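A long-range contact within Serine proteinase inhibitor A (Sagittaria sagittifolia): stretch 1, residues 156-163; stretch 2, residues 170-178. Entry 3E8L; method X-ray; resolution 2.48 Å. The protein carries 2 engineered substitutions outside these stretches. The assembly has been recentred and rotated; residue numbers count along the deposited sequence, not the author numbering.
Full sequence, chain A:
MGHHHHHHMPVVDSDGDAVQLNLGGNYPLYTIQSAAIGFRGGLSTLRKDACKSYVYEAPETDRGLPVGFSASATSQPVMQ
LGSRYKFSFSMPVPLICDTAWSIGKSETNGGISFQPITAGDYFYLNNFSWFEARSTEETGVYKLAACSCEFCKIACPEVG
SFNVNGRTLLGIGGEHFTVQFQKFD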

ATOM      1  N   CYS A 156      -9.967 -12.268  -1.419  1.00 24.59           N
ATOM      2  CA  CYS A 156      -8.808 -12.016  -2.264  1.00 25.55           C
ATOM      3  C   CYS A 156      -8.291 -13.278  -2.964  1.00 25.63           C
ATOM      4  O   CYS A 156      -8.449 -14.392  -2.434  1.00 25.76           O
ATOM      5  N   PRO A 157      -7.680 -13.105  -4.159  1.00 25.99           N
ATOM      6  CA  PRO A 157      -7.049 -14.239  -4.838  1.00 26.24           C
ATOM      7  C   PRO A 157      -5.823 -14.675  -4.065  1.00 26.91           C
ATOM      8  O   PRO A 157      -5.068 -13.841  -3.561  1.00 26.99           O
ATOM      9  N   GLU A 158      -5.639 -15.983  -3.982  1.00 27.63           N
ATOM     10  CA  GLU A 158      -4.427 -16.574  -3.440  1.00 28.18           C
ATOM     11  C   GLU A 158      -3.170 -16.238  -4.258  1.00 27.68           C
ATOM     12  O   GLU A 158      -3.246 -16.017  -5.473  1.00 28.12           O
ATOM     13  N   VAL A 159      -2.022 -16.206  -3.577  1.00 26.95           N
ATOM     14  CA  VAL A 159      -0.707 -16.101  -4.201  1.00 25.56           C
ATOM     15  C   VAL A 159      -0.079 -17.485  -4.330  1.00 25.89           C
ATOM     16  O   VAL A 159      -0.072 -18.270  -3.374  1.00 26.28           O
ATOM     17  N   GLY A 160       0.433 -17.792  -5.519  1.00 25.72           N
ATOM     18  CA  GLY A 160       1.157 -19.043  -5.769  1.00 24.98           C
ATOM     19  C   GLY A 160       2.470 -18.837  -6.513  1.00 24.42           C
ATOM     20  O   GLY A 160       2.881 -17.706  -6.769  1.00 24.25           O
ATOM     21  N   SER A 161       3.126 -19.933  -6.870  1.00 23.97           N
ATOM     22  CA  SER A 161       4.446 -19.853  -7.483  1.00 24.07           C
ATOM     23  C   SER A 161       4.451 -20.197  -8.982  1.00 24.38           C
ATOM     24  O   SER A 161       3.666 -21.053  -9.438  1.00 24.39           O
ATOM     25  N   PHE A 162       5.349 -19.542  -9.722  1.00 24.17           N
ATOM     26  CA  PHE A 162       5.569 -19.811 -11.144  1.00 24.91           C
ATOM     27  C   PHE A 162       7.044 -20.088 -11.466  1.00 25.17           C
ATOM     28  O   PHE A 162       7.912 -19.287 -11.123  1.00 25.73           O
ATOM     29  N   ASN A 163       7.329 -21.199 -12.138  1.00 25.73           N
ATOM     30  CA  ASN A 163       8.702 -21.489 -12.591  1.00 26.22           C
ATOM     31  C   ASN A 163       8.984 -20.689 -13.859  1.00 25.90           C
ATOM     32  O   ASN A 163       8.523 -21.041 -14.945  1.00 25.69           O
ATOM     33  N   LEU A 170       6.697 -15.404  -7.476  1.00 24.74           N
ATOM     34  CA  LEU A 170       5.365 -15.395  -6.915  1.00 24.73           C
ATOM     35  C   LEU A 170       4.453 -14.594  -7.813  1.00 25.31           C
ATOM     36  O   LEU A 170       4.886 -13.604  -8.408  1.00 26.06           O
ATOM     37  N   GLY A 171       3.199 -15.025  -7.922  1.00 25.20           N
ATOM     38  CA  GLY A 171       2.184 -14.261  -8.640  1.00 24.70           C
ATOM     39  C   GLY A 171       0.794 -14.676  -8.191  1.00 25.03           C
ATOM     40  O   GLY A 171       0.649 -15.519  -7.297  1.00 25.61           O
ATOM     41  N   ILE A 172      -0.231 -14.060  -8.777  1.00 24.43           N
ATOM     42  CA  ILE A 172      -1.608 -14.413  -8.510  1.00 23.81           C
ATOM     43  C   ILE A 172      -1.849 -15.752  -9.178  1.00 24.19           C
ATOM     44  O   ILE A 172      -1.519 -15.932 -10.364  1.00 23.79           O
ATOM     45  N   GLY A 173      -2.404 -16.684  -8.410  1.00 23.93           N
ATOM     46  CA  GLY A 173      -2.690 -18.031  -8.897  1.00 24.19           C
ATOM     47  C   GLY A 173      -1.448 -18.881  -8.862  1.00 24.81           C
ATOM     48  O   GLY A 173      -0.676 -18.826  -7.912  1.00 25.69           O
ATOM     49  N   GLY A 174      -1.234 -19.656  -9.910  1.00 25.41           N
ATOM     50  CA  GLY A 174      -0.054 -20.497 -10.015  1.00 26.07           C
ATOM     51  C   GLY A 174      -0.125 -21.761  -9.197  1.00 26.82           C
ATOM     52  O   GLY A 174      -1.179 -22.355  -9.021  1.00 26.89           O
ATOM     53  N   GLU A 175       1.029 -22.175  -8.710  1.00 28.13           N
ATOM     54  CA  GLU A 175       1.159 -23.441  -8.028  1.00 28.92           C
ATOM     55  C   GLU A 175       1.054 -23.171  -6.545  1.00 28.58           C
ATOM     56  O   GLU A 175       1.423 -22.077  -6.070  1.00 28.66           O
ATOM     57  N   HIS A 176       0.540 -24.166  -5.830  1.00 28.23           N
ATOM     58  CA  HIS A 176       0.380 -24.142  -4.385  1.00 28.25           C
ATOM     59  C   HIS A 176       1.711 -23.737  -3.740  1.00 27.74           C
ATOM     60  O   HIS A 176       2.761 -24.292  -4.056  1.00 27.33           O
ATOM     61  N   PHE A 177       1.662 -22.732  -2.871  1.00 27.52           N
ATOM     62  CA  PHE A 177       2.850 -22.168  -2.233  1.00 27.41           C
ATOM     63  C   PHE A 177       2.488 -21.800  -0.798  1.00 27.56           C
ATOM     64  O   PHE A 177       1.537 -21.044  -0.578  1.00 27.98           O
ATOM     65  N   THR A 178       3.215 -22.318   0.170  1.00 20.00           N
ATOM     66  CA  THR A 178       2.949 -22.074   1.564  1.00 20.00           C
ATOM     67  C   THR A 178       4.198 -21.551   2.253  1.00 20.00           C
ATOM     68  O   THR A 178       5.268 -21.800   1.810  1.00 27.60           O
TER

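Packing of residues 156-163 against 170-178 combines a short antiparallel ladder with a glycine-rich hollow. G160 N donates to G171 O and G171 N to G160 O, both 2.9 Å; S161 N reaches E175 O (2.9 Å) and E175 N returns to S161 O (3.0 Å), so both edges of stretch 1 are paired here. The main bump is F162 (chi1 m): its CB starts sideways, but the ring's end reaches the backbone of stretch 2, with G174 CA over one face, 3.8 Å from the centroid of the F162 ring in a CH-pi contact, and G171 CA, 3.7 Å from F162 CE2, and I172 O at its edge. The hollow depends on absent side chains: a CB on G171 or G174 would clash with F162 CE2, and one on G160 would strike the carbonyl oxygens of G173 and E175. On another side, V159 (t) sets CG1 4.1 Å from CD1 of L170 (m, t), and P157 CB meets CG2 of I172 (m, m) at 3.8 Å. F177 (t) points toward stretch 1, its CD1 3.9 Å from CB of S161 (p). Water 1 receives from F177 N (3.0 Å) and donates to V159 O and E158 OE2 (2.8 Å each); water 2 donates to V159 O (2.7 Å) and F177 O (2.8 Å), filling the gap where direct pairing stops.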

ATOM      1  CB  CYS A 156      -7.701 -11.368  -1.421  1.00 25.22           C
ATOM      2  SG  CYS A 156      -8.329  -9.937  -0.595  1.00 26.65           S
ATOM      3  CB  PRO A 157      -6.610 -13.670  -6.195  1.00 25.91           C
ATOM      4  CG  PRO A 157      -6.940 -12.235  -6.177  1.00 25.97           C
ATOM      5  CD  PRO A 157      -7.474 -11.829  -4.870  1.00 25.43           C
ATOM      6  CB  GLU A 158      -4.622 -18.079  -3.441  1.00 28.52           C
ATOM      7  CG  GLU A 158      -3.590 -18.839  -2.655  1.00 30.98           C
ATOM      8  CD  GLU A 158      -4.120 -20.192  -2.225  1.00 34.47           C
ATOM      9  OE1 GLU A 158      -5.363 -20.304  -2.058  1.00 33.88           O
ATOM     10  OE2 GLU A 158      -3.294 -21.129  -2.069  1.00 34.76           O
ATOM     11  CB  VAL A 159       0.198 -15.210  -3.374  1.00 25.51           C
ATOM     12  CG1 VAL A 159       1.653 -15.421  -3.738  1.00 25.39           C
ATOM     13  CG2 VAL A 159      -0.202 -13.740  -3.545  1.00 23.84           C
ATOM     14  CB  SER A 161       5.403 -20.786  -6.747  1.00 23.85           C
ATOM     15  OG  SER A 161       5.032 -22.129  -6.978  1.00 23.67           O
ATOM     16  CB  PHE A 162       5.110 -18.614 -11.988  1.00 24.90           C
ATOM     17  CG  PHE A 162       3.651 -18.312 -11.882  1.00 25.01           C
ATOM     18  CD1 PHE A 162       2.757 -18.844 -12.805  1.00 25.21           C
ATOM     19  CD2 PHE A 162       3.165 -17.476 -10.880  1.00 24.75           C
ATOM     20  CE1 PHE A 162       1.381 -18.562 -12.726  1.00 25.11           C
ATOM     21  CE2 PHE A 162       1.799 -17.192 -10.792  1.00 26.55           C
ATOM     22  CZ  PHE A 162       0.903 -17.738 -11.730  1.00 25.14           C
ATOM     23  CB  ASN A 163       8.940 -22.998 -12.800  1.00 25.97           C
ATOM     24  CG  ASN A 163      10.394 -23.339 -13.213  1.00 28.21           C
ATOM     25  OD1 ASN A 163      10.919 -24.401 -12.855  1.00 31.30           O
ATOM     26  ND2 ASN A 163      11.031 -22.459 -13.982  1.00 28.02           N
ATOM     27  CB  LEU A 170       5.383 -14.797  -5.513  1.00 24.14           C
ATOM     28  CG  LEU A 170       6.128 -15.557  -4.420  1.00 22.66           C
ATOM     29  CD1 LEU A 170       5.695 -15.009  -3.105  1.00 20.77           C
ATOM     30  CD2 LEU A 170       5.817 -17.049  -4.500  1.00 22.99           C
ATOM     31  CB  ILE A 172      -2.575 -13.355  -9.088  1.00 23.74           C
ATOM     32  CG1 ILE A 172      -2.295 -11.976  -8.488  1.00 23.22           C
ATOM     33  CG2 ILE A 172      -4.056 -13.790  -8.949  1.00 22.97           C
ATOM     34  CD1 ILE A 172      -2.392 -11.866  -6.944  1.00 21.36           C
ATOM     35  CB  GLU A 175       2.505 -24.090  -8.366  1.00 29.56           C
ATOM     36  CG  GLU A 175       2.426 -25.581  -8.685  1.00 33.75           C
ATOM     37  CD  GLU A 175       2.413 -25.866 -10.187  1.00 38.67           C
ATOM     38  OE1 GLU A 175       3.488 -26.257 -10.710  1.00 38.29           O
ATOM     39  OE2 GLU A 175       1.339 -25.698 -10.838  1.00 40.68           O
ATOM     40  CB  HIS A 176      -0.096 -25.540  -3.957  1.00 29.04           C
ATOM     41  CG  HIS A 176      -0.175 -25.757  -2.476  1.00 31.46           C
ATOM     42  ND1 HIS A 176       0.807 -26.423  -1.767  1.00 33.57           N
ATOM     43  CD2 HIS A 176      -1.139 -25.441  -1.577  1.00 33.44           C
ATOM     44  CE1 HIS A 176       0.464 -26.485  -0.491  1.00 34.37           C
ATOM     45  NE2 HIS A 176      -0.715 -25.900  -0.349  1.00 35.10           N
ATOM     46  CB  PHE A 177       3.306 -20.928  -3.015  1.00 27.06           C
ATOM     47  CG  PHE A 177       4.605 -20.325  -2.542  1.00 28.14           C
ATOM     48  CD1 PHE A 177       5.842 -20.908  -2.893  1.00 28.97           C
ATOM     49  CD2 PHE A 177       4.609 -19.145  -1.791  1.00 28.11           C
ATOM     50  CE1 PHE A 177       7.063 -20.342  -2.479  1.00 27.50           C
ATOM     51  CE2 PHE A 177       5.823 -18.569  -1.365  1.00 28.48           C
ATOM     52  CZ  PHE A 177       7.051 -19.170  -1.713  1.00 28.60           C
ATOM     53  CB  THR A 178       2.329 -23.294   2.273  1.00 20.00           C
ATOM     54  OG1 THR A 178       3.282 -24.302   2.442  1.00 20.00           O
ATOM     55  CG2 THR A 178       1.297 -23.876   1.516  1.00 20.00           C
TER
HETATM   56  O   HOH W   1      -0.743 -20.952  -3.249  1.00 31.74           O
HETATM   57  O   HOH W   2       0.732 -18.366  -0.825  1.00 26.70           O